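Local coordinates for protein rifin (Plasmodium falciparum, PDB 7JZK) that is a variant surface antigen of the malaria parasite whose second variable domain binds the LAIR1 ectodomain carried as an insert by an antibody, and probably the inhibitory receptor itself, at residues K93-V98 / K109-G114. Sequence-based numbering, arbitrary orientation.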
loop_
_atom_site.group_PDB
_atom_site.type_symbol
_atom_site.label_atom_id
_atom_site.label_comp_id
_atom_site.label_asym_id
_atom_site.label_seq_id
_atom_site.Cartn_x
_atom_site.Cartn_y
_atom_site.Cartn_z
ATOM N N LYS B 93 3.949 4.123 -7.053
ATOM C CA LYS B 93 5.070 4.649 -7.814
ATOM C C LYS B 93 4.741 6.007 -8.404
ATOM O O LYS B 93 5.585 6.909 -8.393
ATOM C CB LYS B 93 5.457 3.653 -8.909
ATOM C CG LYS B 93 6.373 4.183 -10.005
ATOM C CD LYS B 93 5.604 4.726 -11.240
ATOM C CE LYS B 93 4.454 3.779 -11.641
ATOM N NZ LYS B 93 3.357 4.324 -12.526
ATOM N N THR B 94 3.495 6.209 -8.805
ATOM C CA THR B 94 3.090 7.505 -9.319
ATOM C C THR B 94 3.174 8.566 -8.227
ATOM O O THR B 94 3.697 9.659 -8.449
ATOM C CB THR B 94 1.668 7.396 -9.867
ATOM O OG1 THR B 94 1.599 6.297 -10.792
ATOM C CG2 THR B 94 1.268 8.682 -10.573
ATOM N N LEU B 95 2.696 8.252 -7.029
ATOM C CA LEU B 95 2.699 9.222 -5.939
ATOM C C LEU B 95 4.018 9.283 -5.183
ATOM O O LEU B 95 4.019 9.804 -4.064
ATOM C CB LEU B 95 1.552 8.924 -4.963
ATOM C CG LEU B 95 0.159 8.881 -5.614
ATOM C CD1 LEU B 95 -0.949 8.620 -4.606
ATOM C CD2 LEU B 95 -0.073 10.182 -6.355
ATOM N N ARG B 96 5.100 8.716 -5.739
ATOM C CA ARG B 96 6.418 8.650 -5.099
ATOM C C ARG B 96 6.298 8.150 -3.663
ATOM O O ARG B 96 6.886 8.699 -2.726
ATOM C CB ARG B 96 7.174 9.985 -5.179
ATOM C CG ARG B 96 7.719 10.305 -6.580
ATOM C CD ARG B 96 7.463 11.749 -6.973
ATOM N NE ARG B 96 6.036 11.985 -7.173
ATOM C CZ ARG B 96 5.513 13.129 -7.605
ATOM N NH1 ARG B 96 4.195 13.240 -7.755
ATOM N NH2 ARG B 96 6.306 14.156 -7.884
ATOM N N ILE B 97 5.530 7.076 -3.495
ATOM C CA ILE B 97 5.363 6.460 -2.185
ATOM C C ILE B 97 6.339 5.304 -1.984
ATOM O O ILE B 97 6.610 4.919 -0.834
ATOM C CB ILE B 97 3.908 5.980 -1.990
ATOM C CG1 ILE B 97 2.923 7.122 -2.183
ATOM C CG2 ILE B 97 3.682 5.415 -0.607
ATOM C CD1 ILE B 97 1.493 6.654 -1.994
ATOM N N VAL B 98 6.902 4.763 -3.062
ATOM C CA VAL B 98 7.820 3.649 -2.914
ATOM C C VAL B 98 9.120 4.181 -2.341
ATOM O O VAL B 98 9.492 5.341 -2.557
ATOM C CB VAL B 98 8.034 2.946 -4.268
ATOM C CG1 VAL B 98 6.707 2.434 -4.807
ATOM C CG2 VAL B 98 8.615 3.919 -5.266
ATOM N N LYS B 109 -1.037 8.094 3.002
ATOM C CA LYS B 109 -2.318 8.761 3.225
ATOM C C LYS B 109 -2.295 10.183 2.681
ATOM O O LYS B 109 -3.243 10.624 2.048
ATOM C CB LYS B 109 -2.633 8.781 4.733
ATOM C CG LYS B 109 -4.101 8.860 5.146
ATOM C CD LYS B 109 -4.232 8.525 6.631
ATOM C CE LYS B 109 -5.674 8.460 7.102
ATOM N NZ LYS B 109 -5.735 8.174 8.565
ATOM N N ASP B 110 -1.206 10.905 2.900
ATOM C CA ASP B 110 -1.079 12.280 2.428
ATOM C C ASP B 110 -1.033 12.361 0.906
ATOM O O ASP B 110 -1.712 13.191 0.305
ATOM C CB ASP B 110 0.160 12.911 3.088
ATOM C CG ASP B 110 0.034 12.918 4.620
ATOM O OD1 ASP B 110 -1.118 12.890 5.110
ATOM O OD2 ASP B 110 1.048 12.855 5.346
ATOM N N ALA B 111 -0.274 11.490 0.259
ATOM C CA ALA B 111 -0.219 11.504 -1.203
ATOM C C ALA B 111 -1.584 11.139 -1.793
ATOM O O ALA B 111 -2.042 11.745 -2.761
ATOM C CB ALA B 111 0.881 10.546 -1.693
ATOM N N ILE B 112 -2.278 10.190 -1.175
ATOM C CA ILE B 112 -3.597 9.826 -1.648
ATOM C C ILE B 112 -4.538 11.008 -1.499
ATOM O O ILE B 112 -5.355 11.268 -2.373
ATOM C CB ILE B 112 -4.113 8.595 -0.889
ATOM C CG1 ILE B 112 -3.209 7.416 -1.189
ATOM C CG2 ILE B 112 -5.599 8.295 -1.262
ATOM C CD1 ILE B 112 -3.433 6.248 -0.281
ATOM N N THR B 113 -4.439 11.729 -0.381
ATOM C CA THR B 113 -5.277 12.895 -0.124
ATOM C C THR B 113 -5.057 13.944 -1.198
ATOM O O THR B 113 -6.012 14.451 -1.783
ATOM C CB THR B 113 -4.961 13.449 1.280
ATOM O OG1 THR B 113 -5.327 12.474 2.274
ATOM C CG2 THR B 113 -5.674 14.770 1.563
ATOM N N GLY B 114 -3.806 14.231 -1.528
ATOM C CA GLY B 114 -3.564 15.190 -2.592
ATOM C C GLY B 114 -4.123 14.722 -3.923
ATOM O O GLY B 114 -4.716 15.509 -4.673
#
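Leu95 and Ile97 both close on the methyl of Ala111, an apolar contact that brings the end of helix 86-94 against the start of helix 108-126. Leu95 meets it with the root of its side chain, CB lying 3.7 Å from Ala111 CB, and then sends a branch past it: Leu95 CD1 passes the Ala111 carbonyl and comes to lie beside the backbone N of the next residue, Ile112, and 4.3 Å from Ile112 CG1. Ile97 approaches with its longer arm, whose CG1 and CD1 both lie 4.0 Å from Ala111 CB. That arm is extended, with CG1 trans to the carbonyl carbon (chi1 -56°) and chi2 at 180°, which lays it along the methyl. No hydrogen bond links the segments, and the small alanine lets the backbones approach to 6.0 Å between the CA atoms of Leu95 and Ala111.

Two residues at the end of the same helix can share this methyl because the chain turns between them. Arg96, with positive phi (48°), is the C-prime residue of a Schellman motif in which Arg96 N bonds to Lys93 O at 3.2 Å and Ile97 N returns to Arg92 O. Further out, Leu95 also touches Tyr38 of helix 13-39, while Ile112 packs on Ile68 and Asp69 of helix 61-75. Ile97 packs in addition on Tyr45 of the LAIR1 chain, where Val98 meets Asn42 of that chain. The contact thus joins a Schellman-capped helix end to the last modelled helix, 108-126, of the helical RIFIN V2 domain, at the LAIR1-binding surface, to which Ile97 itself contributes.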